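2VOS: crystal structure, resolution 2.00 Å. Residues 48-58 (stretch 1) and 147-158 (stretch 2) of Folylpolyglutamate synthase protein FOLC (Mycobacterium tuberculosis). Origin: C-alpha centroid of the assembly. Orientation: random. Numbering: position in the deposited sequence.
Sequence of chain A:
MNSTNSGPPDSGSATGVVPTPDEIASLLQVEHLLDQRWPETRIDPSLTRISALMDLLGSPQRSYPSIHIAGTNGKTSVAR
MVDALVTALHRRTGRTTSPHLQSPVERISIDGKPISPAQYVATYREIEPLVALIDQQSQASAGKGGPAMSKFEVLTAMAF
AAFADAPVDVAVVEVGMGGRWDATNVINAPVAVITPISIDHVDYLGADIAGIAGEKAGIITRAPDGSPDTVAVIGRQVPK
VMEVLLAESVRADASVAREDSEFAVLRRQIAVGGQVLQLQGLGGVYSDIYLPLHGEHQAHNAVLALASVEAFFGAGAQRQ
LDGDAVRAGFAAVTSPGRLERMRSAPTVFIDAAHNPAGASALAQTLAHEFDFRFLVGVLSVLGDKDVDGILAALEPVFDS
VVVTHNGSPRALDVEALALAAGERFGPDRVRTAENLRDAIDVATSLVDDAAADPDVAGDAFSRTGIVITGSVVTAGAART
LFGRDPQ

Stretch 1 48-58: TRISALMDLLG
Stretch 2 (147-158) PAMSKFEVLTAM

Two helical segments of one chain, at least 96 residues apart in sequence wherever they touch, pack side by side and run in roughly the same direction. Residues 48-56 are helical, with phi/psi near -60/-45, and residues 151-158 begin a helix that continues later in the chain. The axes approach to 10.3 Å and cross at -30°. Register is fixed by three CA pairs: Arg-49 CA to Met-149 CA at 6.7 Å, Ile-50 CA to Glu-153 CA at 6.1 Å, and Met-54 CA to Ala-157 CA at 7.2 Å. Together the stretches bury 493 Å², both sides summed.

Before the second helix the chain is extended: Ala-148, Met-149 and Ser-150 have phi/psi of -74/170, -70/147 and -80/164. Ser-150 (chi1 p) is the N-cap, its OG accepting from Glu-153 N at 3.0 Å. In return, Ser-150 N donates to Glu-153 OE1 at 3.1 Å, so the glutamate side chain folds back over the helix start while still reaching the other stretch.

That reach makes the polar end of the contact. Arg-49, whose CA-to-CB bond points toward stretch 2, adopts m, t, m with chi4 at -97°; Glu-153 is m, t with chi3 at -4°. Arg-49 NE donates to Glu-153 OE1 at 2.9 Å with an N-H...O angle of 160°. The second bond of this salt bridge, Arg-49 NH2 to Glu-153 OE2, is shorter at 2.7 Å but weak, its angle being only 126°. Ala-148 O lies over one face of the guanidinium, 3.6 Å from Arg-49 NE, and Pro-147 CG sits 3.9 Å from Arg-49 NH1. The arginine thus loses 122 Å² to stretch 2, more than any other residue here. A water closes the space beside the carboxylate, accepting from Ile-50 N at 3.1 Å and donating to Glu-153 OE2 at 2.7 Å.

Further along, shape takes over. Ala-157, with its CB directed toward stretch 1, offers a small bump, and larger side chains of the first helix form the hollow around it. Leu-53 CD2 touches Ala-157 CB at 3.4 Å, Met-54 CE reaches the same CB at 3.5 Å, and Ile-50 CD1 lies 4.1 Å from it. Leu-57 CD2, at 4.5 Å from Ala-157 CB, is a looser neighbour. The rotamers shape this hollow: Leu-53 is t, p, Ile-50 is t, p, and selenomethionine Met-54 is m, m with chi3 at 110°. Ile-50 and Met-54 leave their backbones sideways, yet their ends come nearer; Ile-50 CD1 also approaches Glu-153 O at 3.5 Å.

Met-149, another selenomethionine (m, t, p), likewise starts sideways and brings its end inward. Met-149 SE lies 3.7 Å from Leu-53 CD2, and Met-149 CE is 4.0 Å from Ile-50 CA and 4.2 Å from Arg-49 CB. The methyl therefore nestles against the first helix, between the salt bridge and the alanine pocket.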

ATOM      1  N   THR A  48      -2.908  -0.304  24.655  1.00 47.25           N
ATOM      2  CA  THR A  48      -2.512   0.289  25.922  1.00 45.95           C
ATOM      3  C   THR A  48      -1.252   1.137  25.801  1.00 45.01           C
ATOM      4  O   THR A  48      -1.203   2.274  26.285  1.00 44.64           O
ATOM      5  CB  THR A  48      -2.347  -0.805  27.013  1.00 45.61           C
ATOM      6  OG1 THR A  48      -3.660  -1.223  27.431  1.00 46.71           O
ATOM      7  CG2 THR A  48      -1.639  -0.241  28.209  1.00 46.69           C
ATOM      8  N   ARG A  49      -0.231   0.588  25.156  1.00 44.34           N
ATOM      9  CA  ARG A  49       1.038   1.292  25.042  1.00 43.58           C
ATOM     10  C   ARG A  49       0.921   2.528  24.167  1.00 43.21           C
ATOM     11  O   ARG A  49       1.368   3.619  24.558  1.00 43.89           O
ATOM     12  CB  ARG A  49       2.119   0.358  24.490  1.00 43.89           C
ATOM     13  CG  ARG A  49       2.669  -0.650  25.499  1.00 43.63           C
ATOM     14  CD  ARG A  49       3.809  -1.515  24.872  1.00 46.68           C
ATOM     15  NE  ARG A  49       3.547  -1.996  23.503  1.00 45.53           N
ATOM     16  CZ  ARG A  49       3.069  -3.203  23.184  1.00 50.97           C
ATOM     17  NH1 ARG A  49       2.762  -4.107  24.125  1.00 52.35           N
ATOM     18  NH2 ARG A  49       2.874  -3.513  21.911  1.00 50.50           N
ATOM     19  N   ILE A  50       0.379   2.381  22.953  1.00 42.82           N
ATOM     20  CA  ILE A  50       0.337   3.520  22.029  1.00 42.00           C
ATOM     21  C   ILE A  50      -0.639   4.570  22.607  1.00 41.78           C
ATOM     22  O   ILE A  50      -0.387   5.767  22.525  1.00 40.51           O
ATOM     23  CB  ILE A  50      -0.090   3.071  20.610  1.00 44.37           C
ATOM     24  CG1 ILE A  50      -0.006   4.238  19.612  1.00 45.21           C
ATOM     25  CG2 ILE A  50      -1.520   2.537  20.599  1.00 42.87           C
ATOM     26  CD1 ILE A  50       1.387   4.700  19.377  1.00 46.18           C
ATOM     27  N   SER A  51      -1.758   4.142  23.220  1.00 41.17           N
ATOM     28  CA  SER A  51      -2.617   5.119  23.912  1.00 40.85           C
ATOM     29  C   SER A  51      -1.902   5.887  25.023  1.00 41.01           C
ATOM     30  O   SER A  51      -2.056   7.098  25.133  1.00 41.06           O
ATOM     31  CB  SER A  51      -3.858   4.479  24.498  1.00 41.19           C
ATOM     32  OG  SER A  51      -4.656   3.965  23.454  1.00 43.76           O
ATOM     33  N   ALA A  52      -1.162   5.173  25.871  1.00 40.17           N
ATOM     34  CA  ALA A  52      -0.407   5.824  26.914  1.00 41.18           C
ATOM     35  C   ALA A  52       0.588   6.827  26.335  1.00 41.99           C
ATOM     36  O   ALA A  52       0.750   7.926  26.869  1.00 42.47           O
ATOM     37  CB  ALA A  52       0.311   4.782  27.800  1.00 40.54           C
ATOM     38  N   LEU A  53       1.323   6.412  25.300  1.00 42.40           N
ATOM     39  CA  LEU A  53       2.316   7.314  24.680  1.00 42.12           C
ATOM     40  C   LEU A  53       1.643   8.586  24.130  1.00 42.71           C
ATOM     41  O   LEU A  53       2.148   9.718  24.347  1.00 43.79           O
ATOM     42  CB  LEU A  53       3.061   6.600  23.582  1.00 40.79           C
ATOM     43  CG  LEU A  53       4.130   7.482  22.874  1.00 43.28           C
ATOM     44  CD1 LEU A  53       5.153   8.123  23.869  1.00 43.39           C
ATOM     45  CD2 LEU A  53       4.840   6.714  21.754  1.00 43.68           C
HETATM   46  N   MSE A  54       0.539   8.429  23.393  1.00 42.13           N
HETATM   47  CA  MSE A  54      -0.211   9.596  22.883  1.00 43.24           C
HETATM   48  C   MSE A  54      -0.628  10.515  24.054  1.00 43.22           C
HETATM   49  O   MSE A  54      -0.506  11.722  23.954  1.00 42.88           O
HETATM   50  CB  MSE A  54      -1.490   9.173  22.165  1.00 43.44           C
HETATM   51  CG  MSE A  54      -1.327   8.633  20.769  1.00 45.86           C
HETATM   52 SE   MSE A  54      -0.198   9.801  19.623  1.00 58.11          SE
HETATM   53  CE  MSE A  54       1.090   8.431  19.713  1.00 27.05           C
ATOM     54  N   ASP A  55      -1.121   9.951  25.169  1.00 44.19           N
ATOM     55  CA  ASP A  55      -1.391  10.798  26.342  1.00 45.79           C
ATOM     56  C   ASP A  55      -0.194  11.648  26.801  1.00 45.79           C
ATOM     57  O   ASP A  55      -0.338  12.845  27.061  1.00 46.83           O
ATOM     58  CB  ASP A  55      -1.859   9.981  27.544  1.00 46.64           C
ATOM     59  CG  ASP A  55      -3.239   9.523  27.385  1.00 52.96           C
ATOM     60  OD1 ASP A  55      -3.810   9.746  26.268  1.00 60.32           O
ATOM     61  OD2 ASP A  55      -3.763   8.934  28.356  1.00 57.65           O
ATOM     62  N   LEU A  56       0.947  11.007  26.966  1.00 45.24           N
ATOM     63  CA  LEU A  56       2.173  11.712  27.347  1.00 46.25           C
ATOM     64  C   LEU A  56       2.548  12.805  26.336  1.00 45.99           C
ATOM     65  O   LEU A  56       3.130  13.823  26.700  1.00 44.47           O
ATOM     66  CB  LEU A  56       3.348  10.719  27.431  1.00 45.61           C
ATOM     67  CG  LEU A  56       3.350   9.785  28.651  1.00 48.82           C
ATOM     68  CD1 LEU A  56       4.548   8.830  28.574  1.00 52.00           C
ATOM     69  CD2 LEU A  56       3.413  10.614  29.936  1.00 50.65           C
ATOM     70  N   LEU A  57       2.272  12.548  25.060  1.00 45.68           N
ATOM     71  CA  LEU A  57       2.659  13.488  23.963  1.00 45.62           C
ATOM     72  C   LEU A  57       1.696  14.644  23.897  1.00 46.40           C
ATOM     73  O   LEU A  57       1.893  15.559  23.086  1.00 48.15           O
ATOM     74  CB  LEU A  57       2.598  12.771  22.628  1.00 45.84           C
ATOM     75  CG  LEU A  57       3.903  12.278  21.998  1.00 46.96           C
ATOM     76  CD1 LEU A  57       5.088  12.472  22.856  1.00 45.33           C
ATOM     77  CD2 LEU A  57       3.855  10.886  21.424  1.00 47.12           C
ATOM     78  N   GLY A  58       0.609  14.599  24.666  1.00 44.87           N
ATOM     79  CA  GLY A  58      -0.417  15.610  24.511  1.00 44.70           C
ATOM     80  C   GLY A  58      -1.499  15.259  23.480  1.00 44.82           C
ATOM     81  O   GLY A  58      -2.242  16.151  23.039  1.00 45.30           O
ATOM     82  N   PRO A 147       6.871  -6.147  27.922  1.00 57.29           N
ATOM     83  CA  PRO A 147       7.097  -5.790  26.502  1.00 56.93           C
ATOM     84  C   PRO A 147       7.490  -4.308  26.233  1.00 55.85           C
ATOM     85  O   PRO A 147       6.878  -3.379  26.781  1.00 56.90           O
ATOM     86  CB  PRO A 147       5.742  -6.098  25.837  1.00 57.18           C
ATOM     87  CG  PRO A 147       4.727  -5.942  26.968  1.00 57.79           C
ATOM     88  CD  PRO A 147       5.465  -6.505  28.188  1.00 57.42           C
ATOM     89  N   ALA A 148       8.496  -4.096  25.392  1.00 53.39           N
ATOM     90  CA  ALA A 148       8.782  -2.753  24.885  1.00 50.73           C
ATOM     91  C   ALA A 148       7.709  -2.368  23.843  1.00 48.68           C
ATOM     92  O   ALA A 148       6.910  -3.213  23.411  1.00 48.07           O
ATOM     93  CB  ALA A 148      10.147  -2.718  24.259  1.00 50.23           C
HETATM   94  N   MSE A 149       7.703  -1.111  23.433  1.00 46.07           N
HETATM   95  CA  MSE A 149       6.856  -0.677  22.316  1.00 45.01           C
HETATM   96  C   MSE A 149       7.428  -1.291  21.056  1.00 44.42           C
HETATM   97  O   MSE A 149       8.635  -1.438  20.960  1.00 45.93           O
HETATM   98  CB  MSE A 149       6.867   0.850  22.189  1.00 43.99           C
HETATM   99  CG  MSE A 149       6.365   1.561  23.417  1.00 44.15           C
HETATM  100 SE   MSE A 149       5.873   3.427  23.064  1.00 47.04          SE
HETATM  101  CE  MSE A 149       4.275   3.002  22.014  1.00 49.81           C
ATOM    102  N   SER A 150       6.590  -1.639  20.089  1.00 43.62           N
ATOM    103  CA  SER A 150       7.075  -2.197  18.834  1.00 43.09           C
ATOM    104  C   SER A 150       7.562  -1.086  17.936  1.00 44.13           C
ATOM    105  O   SER A 150       7.247   0.100  18.142  1.00 43.76           O
ATOM    106  CB  SER A 150       5.966  -2.917  18.104  1.00 42.51           C
ATOM    107  OG  SER A 150       4.978  -2.006  17.658  1.00 41.26           O
ATOM    108  N   LYS A 151       8.321  -1.466  16.924  1.00 43.39           N
ATOM    109  CA  LYS A 151       8.762  -0.498  15.949  1.00 43.01           C
ATOM    110  C   LYS A 151       7.575   0.188  15.240  1.00 42.89           C
ATOM    111  O   LYS A 151       7.583   1.406  15.039  1.00 41.68           O
ATOM    112  CB  LYS A 151       9.651  -1.198  14.933  1.00 43.70           C
ATOM    113  CG  LYS A 151       9.961  -0.289  13.783  1.00 44.01           C
ATOM    114  CD  LYS A 151      11.017  -0.902  12.857  1.00 48.59           C
ATOM    115  CE  LYS A 151      11.469   0.236  11.848  1.00 51.22           C
ATOM    116  NZ  LYS A 151      12.495  -0.291  10.808  1.00 52.14           N
ATOM    117  N   PHE A 152       6.536  -0.570  14.871  1.00 42.82           N
ATOM    118  CA  PHE A 152       5.386   0.052  14.268  1.00 43.64           C
ATOM    119  C   PHE A 152       4.705   1.079  15.205  1.00 44.52           C
ATOM    120  O   PHE A 152       4.295   2.197  14.772  1.00 45.64           O
ATOM    121  CB  PHE A 152       4.364  -0.978  13.710  1.00 43.58           C
ATOM    122  CG  PHE A 152       3.279  -0.303  12.860  1.00 47.02           C
ATOM    123  CD1 PHE A 152       3.636   0.361  11.669  1.00 46.67           C
ATOM    124  CD2 PHE A 152       1.945  -0.257  13.286  1.00 43.02           C
ATOM    125  CE1 PHE A 152       2.682   1.013  10.877  1.00 46.58           C
ATOM    126  CE2 PHE A 152       0.988   0.390  12.516  1.00 46.58           C
ATOM    127  CZ  PHE A 152       1.340   1.040  11.308  1.00 46.56           C
ATOM    128  N   GLU A 153       4.564   0.740  16.483  1.00 44.28           N
ATOM    129  CA  GLU A 153       3.995   1.703  17.435  1.00 42.89           C
ATOM    130  C   GLU A 153       4.791   3.021  17.461  1.00 42.59           C
ATOM    131  O   GLU A 153       4.227   4.102  17.405  1.00 42.11           O
ATOM    132  CB  GLU A 153       3.931   1.072  18.822  1.00 42.32           C
ATOM    133  CG  GLU A 153       2.767   0.121  18.932  1.00 40.46           C
ATOM    134  CD  GLU A 153       2.809  -0.720  20.225  1.00 46.63           C
ATOM    135  OE1 GLU A 153       3.774  -0.629  20.999  1.00 42.89           O
ATOM    136  OE2 GLU A 153       1.862  -1.477  20.467  1.00 47.13           O
ATOM    137  N   VAL A 154       6.104   2.921  17.518  1.00 42.94           N
ATOM    138  CA  VAL A 154       6.948   4.097  17.511  1.00 43.03           C
ATOM    139  C   VAL A 154       6.841   4.881  16.186  1.00 43.55           C
ATOM    140  O   VAL A 154       6.726   6.118  16.219  1.00 44.04           O
ATOM    141  CB  VAL A 154       8.414   3.737  17.840  1.00 41.79           C
ATOM    142  CG1 VAL A 154       9.266   4.997  17.779  1.00 43.64           C
ATOM    143  CG2 VAL A 154       8.486   3.094  19.250  1.00 44.12           C
ATOM    144  N   LEU A 155       6.882   4.192  15.033  1.00 43.73           N
ATOM    145  CA  LEU A 155       6.712   4.885  13.762  1.00 43.28           C
ATOM    146  C   LEU A 155       5.383   5.619  13.717  1.00 42.23           C
ATOM    147  O   LEU A 155       5.280   6.740  13.219  1.00 42.22           O
ATOM    148  CB  LEU A 155       6.771   3.903  12.601  1.00 43.25           C
ATOM    149  CG  LEU A 155       8.123   3.288  12.312  1.00 48.74           C
ATOM    150  CD1 LEU A 155       7.978   2.059  11.316  1.00 47.35           C
ATOM    151  CD2 LEU A 155       9.104   4.356  11.813  1.00 50.86           C
ATOM    152  N   THR A 156       4.350   4.996  14.267  1.00 41.94           N
ATOM    153  CA  THR A 156       3.018   5.571  14.187  1.00 41.89           C
ATOM    154  C   THR A 156       2.988   6.808  15.075  1.00 42.12           C
ATOM    155  O   THR A 156       2.458   7.835  14.679  1.00 42.00           O
ATOM    156  CB  THR A 156       1.981   4.553  14.615  1.00 42.77           C
ATOM    157  OG1 THR A 156       1.937   3.522  13.604  1.00 44.35           O
ATOM    158  CG2 THR A 156       0.556   5.211  14.764  1.00 41.63           C
ATOM    159  N   ALA A 157       3.614   6.732  16.249  1.00 40.97           N
ATOM    160  CA  ALA A 157       3.667   7.885  17.106  1.00 40.26           C
ATOM    161  C   ALA A 157       4.472   9.012  16.466  1.00 40.74           C
ATOM    162  O   ALA A 157       4.112  10.188  16.550  1.00 41.92           O
ATOM    163  CB  ALA A 157       4.268   7.509  18.483  1.00 38.24           C
HETATM  164  N   MSE A 158       5.579   8.648  15.842  1.00 40.69           N
HETATM  165  CA  MSE A 158       6.334   9.638  15.082  1.00 41.69           C
HETATM  166  C   MSE A 158       5.493  10.344  14.029  1.00 41.06           C
HETATM  167  O   MSE A 158       5.574  11.579  13.882  1.00 40.80           O
HETATM  168  CB  MSE A 158       7.574   8.979  14.428  1.00 42.52           C
HETATM  169  CG  MSE A 158       8.656   8.603  15.437  1.00 40.71           C
HETATM  170 SE   MSE A 158       9.997   7.476  14.521  1.00 44.51          SE
HETATM  171  CE  MSE A 158      10.590   8.681  13.133  1.00 44.03           C
TER
HETATM  172  O   HOH W   1      -0.238  -0.414  21.880  1.00 39.03           O